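PDB 2EG4: probable thiosulfate sulfurtransferase from Thermus thermophilus, which probably transfers sulfane sulfur from thiosulfate to cyanide, as rhodaneses do, and carries a bound zinc ion. Local coordinates for residues L60-L71 with G86-E97; A7-R15 with L23-L31. All blocks are in the same frame, centred on the assembly; numbering follows the deposited sequence.

Both contacts lie in one four-stranded parallel sheet, ordered 27-28, 8-11, 64-67, 89-92, so that contact 2 forms one outer pair of strands and contact 1 the other. Their centres are about 9 Å apart, and backbone bonds join the neighbouring strands 8-11 and 64-67 between them. Side chains also span this middle: Tyr67 OH bonds Leu23 N and makes a probable, weak hydrogen bond to Asp11 OD2 (2.6 Å), and Asp68 OD2 lies 2.8 Å from Thr12 OG1, probably another. Trp92 CZ3 packs on Leu23 CD2 at 3.4 Å. The zinc ion, held by Cys151, Cys152, His192 and His219, is remote from both, whereas a sulfate rests at the end of contact 2.

Contact 1. Residues L60-L71 with G86-E97; sequences LRSPVVLYDEGL and GLEVQLWTEGWE
The Trp96 indole is enclosed on both faces: Tyr67 CD1 lies over its centre, 3.4 Å from CD2, and Glu97 CG sits toward the rim of the opposite face. The Tyr67 and Trp96 rings meet obliquely, their planes at 41°, while Tyr67 CB makes a CH-pi contact over the five-membered ring. Glu69 CA lies at the indole edge near CZ2. Trp96 NE1 donates to Asp68 O (2.8 Å) and approaches from above the carbonyl plane; this bond and the packing on both faces would limit rotation of the indole. Tyr67 reaches this position with CG wedged between its backbone N and carbonyl carbon (chi1 69°). Trp92 receives Trp96 CB over one face, and its CE3 meets Val65 CG1 at 3.8 Å.

Beneath these rings the backbones pair in parallel from Val64 with Val89 to Tyr67 with Trp92. The bonds alternate, beginning with Val64 N to Glu88 O (2.8 Å) and ending in a weak one from Asp68 N to Trp92 O. Just before the strands, Ser62 OG accepts a nearly straight bond from Glu88 N (2.8 Å). Beyond them Gly70 N reaches a lone pair of Thr93 O at 3.0 Å. On the sheet face of Val64 and Leu66, Leu66 CD1 packs on Val89 CB, and Leu87 CD1 fits against Val64 CG2 (3.9 Å). Helix 73-84 connects the strands and covers this face, where Leu66 touches Leu75 and Leu91 touches Ala79. Strand 64-67, this helix and strand 89-92 form a classic beta-alpha-beta crossover, here at one edge of the parallel sheet of a rhodanese-like domain.

Contact 2. Residues A7-R15 with L23-L31; sequences AVLVDTRPR and LPGARHLDL. With SO4 (sulfate ion), chain F.
His28 and Arg15 together hold a sulfate ion, probably taken from the crystallisation liquor. His28 ND1 and Arg15 NH2 both donate to sulfate O4, at 2.6 and 2.9 Å, and Arg15 NE donates to O1. The anion lies at the edge of both flat groups, near their planes. Across the imidazole, NE2 donates a hydrogen bond to Arg13 O (2.7 Å) in the ring plane, so both ring nitrogens are donors, consistent with a protonated histidine. A chi1 of 177°, placing CG opposite the backbone N, carries the ring toward Arg13.

Arg13 grips Asp11 in a side-on salt bridge, NE to OD1 and NH2 to OD2; NH2 also bonds Gly21 O, and Arg13 N reaches OD1 in an Asx turn. Along the strands, Asp11 N donates to Arg27 O in an almost perfectly straight bond (2.8 Å, 179°). Val8 CG1 lies over one face of the Arg27 guanidinium, 3.5 Å from NE, while NH1 bonds Gly25 O in plane and NE bonds Leu58 O. Val10 CG1 packs against Leu29 CB at 3.6 Å.

Helix 15-20 links the two strands of this beta-alpha-beta unit; strand 64-67 pairs with strand 8-11 along its other edge, and Leu29 touches helices 41-57 and 73-84.

Contact 1. Residues L60-L71 with G86-E97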
loop_
_atom_site.group_PDB
_atom_site.type_symbol
_atom_site.label_atom_id
_atom_site.label_comp_id
_atom_site.label_asym_id
_atom_site.label_seq_id
_atom_site.Cartn_x
_atom_site.Cartn_y
_atom_site.Cartn_z
ATOM N N LEU A 60 9.750 11.839 -10.241
ATOM C CA LEU A 60 8.339 11.501 -10.251
ATOM C C LEU A 60 7.470 12.744 -10.302
ATOM O O LEU A 60 7.849 13.814 -9.805
ATOM C CB LEU A 60 7.971 10.687 -9.013
ATOM C CG LEU A 60 8.693 9.369 -8.766
ATOM C CD1 LEU A 60 8.053 8.653 -7.576
ATOM C CD2 LEU A 60 8.586 8.507 -10.021
ATOM N N ARG A 61 6.301 12.582 -10.906
ATOM C CA ARG A 61 5.312 13.641 -11.062
ATOM C C ARG A 61 4.045 12.960 -11.562
ATOM O O ARG A 61 4.125 11.924 -12.228
ATOM C CB ARG A 61 5.784 14.652 -12.100
ATOM C CG ARG A 61 6.180 14.004 -13.412
ATOM C CD ARG A 61 6.342 15.017 -14.526
ATOM N NE ARG A 61 6.627 14.364 -15.801
ATOM C CZ ARG A 61 5.811 13.497 -16.394
ATOM N NH1 ARG A 61 4.651 13.176 -15.827
ATOM N NH2 ARG A 61 6.160 12.942 -17.549
ATOM N N SER A 62 2.883 13.518 -11.241
ATOM C CA SER A 62 1.626 12.928 -11.692
ATOM C C SER A 62 1.484 13.048 -13.205
ATOM O O SER A 62 1.866 14.063 -13.800
ATOM C CB SER A 62 0.434 13.614 -11.045
ATOM O OG SER A 62 0.441 13.451 -9.646
ATOM N N PRO A 63 0.911 12.023 -13.851
ATOM C CA PRO A 63 0.408 10.794 -13.235
ATOM C C PRO A 63 1.503 9.739 -13.223
ATOM O O PRO A 63 2.415 9.765 -14.054
ATOM C CB PRO A 63 -0.734 10.401 -14.162
ATOM C CG PRO A 63 -0.140 10.726 -15.505
ATOM C CD PRO A 63 0.528 12.084 -15.276
ATOM N N VAL A 64 1.427 8.827 -12.263
ATOM C CA VAL A 64 2.406 7.751 -12.175
ATOM C C VAL A 64 1.675 6.437 -12.392
ATOM O O VAL A 64 0.607 6.194 -11.824
ATOM C CB VAL A 64 3.120 7.709 -10.787
ATOM C CG1 VAL A 64 4.032 6.447 -10.693
ATOM C CG2 VAL A 64 3.959 8.966 -10.612
ATOM N N VAL A 65 2.237 5.591 -13.248
ATOM C CA VAL A 65 1.639 4.290 -13.496
ATOM C C VAL A 65 2.602 3.253 -12.936
ATOM O O VAL A 65 3.739 3.163 -13.385
ATOM C CB VAL A 65 1.443 4.002 -15.012
ATOM C CG1 VAL A 65 0.983 2.562 -15.206
ATOM C CG2 VAL A 65 0.366 4.941 -15.581
ATOM N N LEU A 66 2.147 2.496 -11.940
ATOM C CA LEU A 66 3.013 1.472 -11.358
ATOM C C LEU A 66 2.630 0.103 -11.917
ATOM O O LEU A 66 1.444 -0.218 -12.025
ATOM C CB LEU A 66 2.890 1.439 -9.832
ATOM C CG LEU A 66 3.283 2.725 -9.082
ATOM C CD1 LEU A 66 2.028 3.587 -8.848
ATOM C CD2 LEU A 66 3.933 2.361 -7.738
ATOM N N TYR A 67 3.619 -0.718 -12.257
ATOM C CA TYR A 67 3.286 -2.026 -12.796
ATOM C C TYR A 67 4.098 -3.157 -12.155
ATOM O O TYR A 67 5.206 -2.949 -11.666
ATOM C CB TYR A 67 3.463 -2.039 -14.334
ATOM C CG TYR A 67 4.897 -1.931 -14.823
ATOM C CD1 TYR A 67 5.697 -3.072 -14.985
ATOM C CD2 TYR A 67 5.454 -0.688 -15.137
ATOM C CE1 TYR A 67 7.020 -2.972 -15.446
ATOM C CE2 TYR A 67 6.774 -0.574 -15.611
ATOM C CZ TYR A 67 7.549 -1.720 -15.757
ATOM O OH TYR A 67 8.843 -1.611 -16.224
ATOM N N ASP A 68 3.516 -4.351 -12.156
ATOM C CA ASP A 68 4.138 -5.543 -11.592
ATOM C C ASP A 68 3.390 -6.709 -12.251
ATOM O O ASP A 68 2.419 -6.509 -12.998
ATOM C CB ASP A 68 3.966 -5.557 -10.063
ATOM C CG ASP A 68 4.977 -6.449 -9.354
ATOM O OD1 ASP A 68 5.477 -7.427 -9.954
ATOM O OD2 ASP A 68 5.250 -6.163 -8.164
ATOM N N GLU A 69 3.873 -7.914 -12.020
ATOM C CA GLU A 69 3.254 -9.093 -12.602
ATOM C C GLU A 69 2.136 -9.527 -11.656
ATOM O O GLU A 69 2.357 -10.281 -10.697
ATOM C CB GLU A 69 4.311 -10.178 -12.771
ATOM C CG GLU A 69 3.800 -11.433 -13.506
ATOM C CD GLU A 69 3.079 -11.059 -14.785
ATOM O OE1 GLU A 69 3.653 -10.290 -15.586
ATOM O OE2 GLU A 69 1.930 -11.520 -14.990
ATOM N N GLY A 70 0.946 -9.022 -11.937
ATOM C CA GLY A 70 -0.202 -9.320 -11.097
ATOM C C GLY A 70 -0.364 -8.277 -10.008
ATOM O O GLY A 70 0.484 -7.388 -9.831
ATOM N N LEU A 71 -1.457 -8.390 -9.257
ATOM C CA LEU A 71 -1.749 -7.445 -8.183
ATOM C C LEU A 71 -1.014 -7.872 -6.921
ATOM O O LEU A 71 -1.605 -8.429 -5.998
ATOM C CB LEU A 71 -3.257 -7.419 -7.927
ATOM C CG LEU A 71 -3.772 -6.324 -6.988
ATOM C CD1 LEU A 71 -3.659 -4.938 -7.599
ATOM C CD2 LEU A 71 -5.251 -6.642 -6.683
ATOM N N GLY A 86 0.577 12.264 -2.388
ATOM C CA GLY A 86 -0.158 13.191 -3.238
ATOM C C GLY A 86 -0.076 13.020 -4.747
ATOM O O GLY A 86 -0.605 13.844 -5.496
ATOM N N LEU A 87 0.610 11.987 -5.213
ATOM C CA LEU A 87 0.691 11.760 -6.656
ATOM C C LEU A 87 -0.551 11.038 -7.144
ATOM O O LEU A 87 -1.168 10.282 -6.398
ATOM C CB LEU A 87 1.902 10.902 -6.990
ATOM C CG LEU A 87 3.275 11.523 -6.793
ATOM C CD1 LEU A 87 4.341 10.449 -6.984
ATOM C CD2 LEU A 87 3.456 12.660 -7.783
ATOM N N GLU A 88 -0.929 11.286 -8.400
ATOM C CA GLU A 88 -2.060 10.602 -9.006
ATOM C C GLU A 88 -1.458 9.275 -9.484
ATOM O O GLU A 88 -0.519 9.275 -10.259
ATOM C CB GLU A 88 -2.595 11.413 -10.188
ATOM C CG GLU A 88 -3.224 12.737 -9.748
ATOM C CD GLU A 88 -4.282 12.541 -8.657
ATOM O OE1 GLU A 88 -5.217 11.734 -8.874
ATOM O OE2 GLU A 88 -4.179 13.196 -7.589
ATOM N N VAL A 89 -1.965 8.158 -8.974
ATOM C CA VAL A 89 -1.400 6.858 -9.332
ATOM C C VAL A 89 -2.381 5.891 -9.943
ATOM O O VAL A 89 -3.595 5.957 -9.693
ATOM C CB VAL A 89 -0.761 6.162 -8.082
ATOM C CG1 VAL A 89 0.334 7.038 -7.521
ATOM C CG2 VAL A 89 -1.817 5.908 -7.010
ATOM N N GLN A 90 -1.849 4.980 -10.753
ATOM C CA GLN A 90 -2.660 3.954 -11.381
ATOM C C GLN A 90 -1.861 2.658 -11.341
ATOM O O GLN A 90 -0.647 2.688 -11.504
ATOM C CB GLN A 90 -2.958 4.333 -12.833
ATOM C CG GLN A 90 -3.848 3.363 -13.567
ATOM C CD GLN A 90 -4.240 3.900 -14.932
ATOM O OE1 GLN A 90 -4.524 5.093 -15.078
ATOM N NE2 GLN A 90 -4.264 3.029 -15.935
ATOM N N LEU A 91 -2.549 1.543 -11.114
ATOM C CA LEU A 91 -1.927 0.222 -11.069
ATOM C C LEU A 91 -2.100 -0.441 -12.444
ATOM O O LEU A 91 -3.151 -0.307 -13.074
ATOM C CB LEU A 91 -2.611 -0.655 -10.017
ATOM C CG LEU A 91 -2.603 -0.202 -8.555
ATOM C CD1 LEU A 91 -3.502 -1.127 -7.741
ATOM C CD2 LEU A 91 -1.189 -0.221 -8.020
ATOM N N TRP A 92 -1.091 -1.194 -12.870
ATOM C CA TRP A 92 -1.131 -1.888 -14.158
ATOM C C TRP A 92 -0.560 -3.276 -13.859
ATOM O O TRP A 92 0.642 -3.426 -13.670
ATOM C CB TRP A 92 -0.258 -1.118 -15.138
ATOM C CG TRP A 92 -0.349 -1.583 -16.555
ATOM C CD1 TRP A 92 -1.253 -2.454 -17.074
ATOM C CD2 TRP A 92 0.472 -1.148 -17.641
ATOM N NE1 TRP A 92 -1.050 -2.589 -18.434
ATOM C CE2 TRP A 92 0.002 -1.798 -18.807
ATOM C CE3 TRP A 92 1.556 -0.269 -17.746
ATOM C CZ2 TRP A 92 0.581 -1.598 -20.064
ATOM C CZ3 TRP A 92 2.138 -0.062 -19.003
ATOM C CH2 TRP A 92 1.646 -0.729 -20.144
ATOM N N THR A 93 -1.429 -4.282 -13.827
ATOM C CA THR A 93 -1.033 -5.637 -13.448
ATOM C C THR A 93 -0.865 -6.652 -14.566
ATOM O O THR A 93 -0.388 -7.750 -14.341
ATOM C CB THR A 93 -2.035 -6.236 -12.437
ATOM O OG1 THR A 93 -3.337 -6.293 -13.041
ATOM C CG2 THR A 93 -2.104 -5.384 -11.161
ATOM N N GLU A 94 -1.271 -6.284 -15.769
ATOM C CA GLU A 94 -1.167 -7.211 -16.891
ATOM C C GLU A 94 -1.273 -6.416 -18.175
ATOM O O GLU A 94 -2.048 -5.465 -18.243
ATOM C CB GLU A 94 -2.298 -8.247 -16.805
ATOM C CG GLU A 94 -3.403 -8.136 -17.838
ATOM C CD GLU A 94 -2.967 -8.620 -19.212
ATOM O OE1 GLU A 94 -2.267 -9.656 -19.286
ATOM O OE2 GLU A 94 -3.331 -7.977 -20.220
ATOM N N GLY A 95 -0.494 -6.795 -19.186
ATOM C CA GLY A 95 -0.567 -6.097 -20.463
ATOM C C GLY A 95 0.648 -5.261 -20.810
ATOM O O GLY A 95 0.812 -4.823 -21.956
ATOM N N TRP A 96 1.514 -5.044 -19.824
ATOM C CA TRP A 96 2.728 -4.261 -20.012
ATOM C C TRP A 96 3.931 -5.114 -20.470
ATOM O O TRP A 96 4.919 -4.575 -20.968
ATOM C CB TRP A 96 3.125 -3.574 -18.672
ATOM C CG TRP A 96 3.219 -4.538 -17.502
ATOM C CD1 TRP A 96 2.239 -4.832 -16.597
ATOM C CD2 TRP A 96 4.342 -5.361 -17.153
ATOM N NE1 TRP A 96 2.674 -5.786 -15.710
ATOM C CE2 TRP A 96 3.963 -6.130 -16.032
ATOM C CE3 TRP A 96 5.631 -5.521 -17.683
ATOM C CZ2 TRP A 96 4.821 -7.045 -15.437
ATOM C CZ3 TRP A 96 6.492 -6.429 -17.087
ATOM C CH2 TRP A 96 6.083 -7.183 -15.975
ATOM N N GLU A 97 3.832 -6.428 -20.285
ATOM C CA GLU A 97 4.926 -7.353 -20.553
ATOM C C GLU A 97 5.541 -7.292 -21.941
ATOM O O GLU A 97 6.757 -7.441 -22.077
ATOM C CB GLU A 97 4.496 -8.786 -20.202
ATOM C CG GLU A 97 4.117 -8.964 -18.703
ATOM C CD GLU A 97 2.620 -8.769 -18.391
ATOM O OE1 GLU A 97 1.886 -8.158 -19.191
ATOM O OE2 GLU A 97 2.183 -9.227 -17.317
HETATM O O HOH W 1 -0.255 15.242 -8.012
HETATM O O HOH W 2 -0.429 -10.415 -15.240
HETATM O O HOH W 3 -0.255 -11.738 -17.498
#

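Contact 2. Residues A7-R15 with L23-L31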
loop_
_atom_site.group_PDB
_atom_site.type_symbol
_atom_site.label_atom_id
_atom_site.label_comp_id
_atom_site.label_asym_id
_atom_site.label_seq_id
_atom_site.Cartn_x
_atom_site.Cartn_y
_atom_site.Cartn_z
ATOM N N ALA A 7 2.728 9.789 -18.505
ATOM C CA ALA A 7 2.948 9.195 -17.204
ATOM C C ALA A 7 4.392 8.833 -16.968
ATOM O O ALA A 7 5.173 8.632 -17.905
ATOM C CB ALA A 7 2.079 7.963 -17.052
ATOM N N VAL A 8 4.766 8.794 -15.691
ATOM C CA VAL A 8 6.092 8.337 -15.340
ATOM C C VAL A 8 5.761 6.916 -14.920
ATOM O O VAL A 8 4.808 6.680 -14.163
ATOM C CB VAL A 8 6.705 9.096 -14.150
ATOM C CG1 VAL A 8 7.993 8.399 -13.708
ATOM C CG2 VAL A 8 7.037 10.532 -14.575
ATOM N N LEU A 9 6.535 5.973 -15.431
ATOM C CA LEU A 9 6.313 4.570 -15.117
ATOM C C LEU A 9 7.222 4.111 -13.976
ATOM O O LEU A 9 8.393 4.454 -13.934
ATOM C CB LEU A 9 6.609 3.736 -16.367
ATOM C CG LEU A 9 5.683 4.041 -17.539
ATOM C CD1 LEU A 9 6.241 3.440 -18.838
ATOM C CD2 LEU A 9 4.319 3.504 -17.235
ATOM N N VAL A 10 6.652 3.334 -13.052
ATOM C CA VAL A 10 7.384 2.777 -11.911
ATOM C C VAL A 10 7.148 1.265 -11.903
ATOM O O VAL A 10 6.021 0.808 -11.852
ATOM C CB VAL A 10 6.902 3.397 -10.580
ATOM C CG1 VAL A 10 7.567 2.690 -9.376
ATOM C CG2 VAL A 10 7.246 4.894 -10.603
ATOM N N ASP A 11 8.250 0.525 -11.965
ATOM C CA ASP A 11 8.290 -0.940 -12.020
ATOM C C ASP A 11 8.564 -1.437 -10.594
ATOM O O ASP A 11 9.648 -1.183 -10.061
ATOM C CB ASP A 11 9.465 -1.302 -12.938
ATOM C CG ASP A 11 9.533 -2.778 -13.296
ATOM O OD1 ASP A 11 9.149 -3.637 -12.468
ATOM O OD2 ASP A 11 10.009 -3.063 -14.428
ATOM N N THR A 12 7.613 -2.157 -9.984
ATOM C CA THR A 12 7.812 -2.615 -8.597
ATOM C C THR A 12 8.332 -4.046 -8.462
ATOM O O THR A 12 8.352 -4.610 -7.370
ATOM C CB THR A 12 6.503 -2.442 -7.785
ATOM O OG1 THR A 12 5.515 -3.382 -8.217
ATOM C CG2 THR A 12 5.929 -1.061 -8.039
ATOM N N ARG A 13 8.762 -4.637 -9.571
ATOM C CA ARG A 13 9.288 -5.995 -9.541
ATOM C C ARG A 13 10.677 -6.023 -8.920
ATOM O O ARG A 13 11.322 -4.985 -8.759
ATOM C CB ARG A 13 9.380 -6.548 -10.974
ATOM C CG ARG A 13 8.024 -6.625 -11.670
ATOM C CD ARG A 13 8.213 -7.121 -13.120
ATOM N NE ARG A 13 9.010 -6.154 -13.889
ATOM C CZ ARG A 13 9.671 -6.447 -15.011
ATOM N NH1 ARG A 13 9.642 -7.686 -15.505
ATOM N NH2 ARG A 13 10.373 -5.510 -15.634
ATOM N N PRO A 14 11.154 -7.220 -8.548
ATOM C CA PRO A 14 12.494 -7.326 -7.967
ATOM C C PRO A 14 13.510 -6.810 -9.006
ATOM O O PRO A 14 13.288 -6.896 -10.234
ATOM C CB PRO A 14 12.635 -8.824 -7.702
ATOM C CG PRO A 14 11.229 -9.239 -7.388
ATOM C CD PRO A 14 10.422 -8.496 -8.448
ATOM N N ARG A 15 14.630 -6.280 -8.531
ATOM C CA ARG A 15 15.625 -5.727 -9.436
ATOM C C ARG A 15 16.073 -6.651 -10.571
ATOM O O ARG A 15 16.254 -6.190 -11.690
ATOM C CB ARG A 15 16.844 -5.213 -8.641
ATOM C CG ARG A 15 17.949 -4.608 -9.510
ATOM C CD ARG A 15 18.808 -3.613 -8.715
ATOM N NE ARG A 15 18.259 -2.255 -8.748
ATOM C CZ ARG A 15 18.304 -1.449 -9.809
ATOM N NH1 ARG A 15 18.880 -1.857 -10.933
ATOM N NH2 ARG A 15 17.762 -0.234 -9.750
ATOM N N LEU A 23 9.864 -1.338 -18.951
ATOM C CA LEU A 23 9.320 -0.434 -19.955
ATOM C C LEU A 23 10.271 0.750 -20.143
ATOM O O LEU A 23 10.922 1.208 -19.205
ATOM C CB LEU A 23 7.920 0.042 -19.568
ATOM C CG LEU A 23 6.782 -0.895 -20.021
ATOM C CD1 LEU A 23 6.927 -2.288 -19.392
ATOM C CD2 LEU A 23 5.442 -0.287 -19.621
ATOM N N PRO A 24 10.382 1.252 -21.378
ATOM C CA PRO A 24 11.293 2.388 -21.595
ATOM C C PRO A 24 11.018 3.539 -20.634
ATOM O O PRO A 24 9.878 3.989 -20.505
ATOM C CB PRO A 24 11.018 2.778 -23.050
ATOM C CG PRO A 24 10.694 1.439 -23.688
ATOM C CD PRO A 24 9.797 0.765 -22.640
ATOM N N GLY A 25 12.063 4.005 -19.969
ATOM C CA GLY A 25 11.909 5.128 -19.059
ATOM C C GLY A 25 11.378 4.784 -17.675
ATOM O O GLY A 25 11.285 5.654 -16.817
ATOM N N ALA A 26 11.035 3.520 -17.448
ATOM C CA ALA A 26 10.498 3.150 -16.132
ATOM C C ALA A 26 11.548 3.149 -15.037
ATOM O O ALA A 26 12.676 2.704 -15.229
ATOM C CB ALA A 26 9.826 1.776 -16.213
ATOM N N ARG A 27 11.176 3.686 -13.875
ATOM C CA ARG A 27 12.081 3.688 -12.734
ATOM C C ARG A 27 11.809 2.419 -11.938
ATOM O O ARG A 27 10.699 1.905 -11.980
ATOM C CB ARG A 27 11.789 4.874 -11.798
ATOM C CG ARG A 27 12.253 6.237 -12.266
ATOM C CD ARG A 27 11.441 6.752 -13.414
ATOM N NE ARG A 27 11.522 8.212 -13.489
ATOM C CZ ARG A 27 11.494 8.903 -14.621
ATOM N NH1 ARG A 27 11.410 8.272 -15.786
ATOM N NH2 ARG A 27 11.494 10.226 -14.586
ATOM N N HIS A 28 12.813 1.938 -11.210
ATOM C CA HIS A 28 12.645 0.769 -10.356
ATOM C C HIS A 28 12.356 1.262 -8.956
ATOM O O HIS A 28 13.097 2.097 -8.432
ATOM C CB HIS A 28 13.914 -0.055 -10.265
ATOM C CG HIS A 28 13.781 -1.228 -9.344
ATOM N ND1 HIS A 28 14.434 -1.308 -8.130
ATOM C CD2 HIS A 28 13.000 -2.332 -9.427
ATOM C CE1 HIS A 28 14.063 -2.415 -7.507
ATOM N NE2 HIS A 28 13.192 -3.052 -8.272
ATOM N N LEU A 29 11.300 0.738 -8.332
ATOM C CA LEU A 29 10.989 1.116 -6.949
ATOM C C LEU A 29 10.153 0.035 -6.253
ATOM O O LEU A 29 9.089 -0.327 -6.750
ATOM C CB LEU A 29 10.199 2.420 -6.889
ATOM C CG LEU A 29 9.902 2.879 -5.444
ATOM C CD1 LEU A 29 11.203 3.194 -4.682
ATOM C CD2 LEU A 29 8.980 4.097 -5.493
ATOM N N ASP A 30 10.646 -0.455 -5.112
ATOM C CA ASP A 30 9.898 -1.431 -4.297
ATOM C C ASP A 30 9.944 -0.941 -2.844
ATOM O O ASP A 30 11.006 -0.969 -2.195
ATOM C CB ASP A 30 10.501 -2.827 -4.391
ATOM C CG ASP A 30 9.746 -3.842 -3.525
ATOM O OD1 ASP A 30 9.047 -3.419 -2.581
ATOM O OD2 ASP A 30 9.853 -5.054 -3.773
ATOM N N LEU A 31 8.814 -0.442 -2.338
ATOM C CA LEU A 31 8.769 0.073 -0.975
ATOM C C LEU A 31 8.212 -0.896 0.056
ATOM O O LEU A 31 7.593 -0.461 1.028
ATOM C CB LEU A 31 7.970 1.380 -0.921
ATOM C CG LEU A 31 8.638 2.534 -1.664
ATOM C CD1 LEU A 31 7.767 3.786 -1.659
ATOM C CD2 LEU A 31 10.028 2.772 -1.027
HETATM S S SO4 F . 16.959 -0.169 -6.166
HETATM O O1 SO4 F . 17.221 -1.638 -6.311
HETATM O O2 SO4 F . 16.101 0.071 -4.958
HETATM O O3 SO4 F . 18.263 0.555 -6.005
HETATM O O4 SO4 F . 16.251 0.338 -7.388
HETATM O O HOH W 4 8.604 6.766 -17.215
#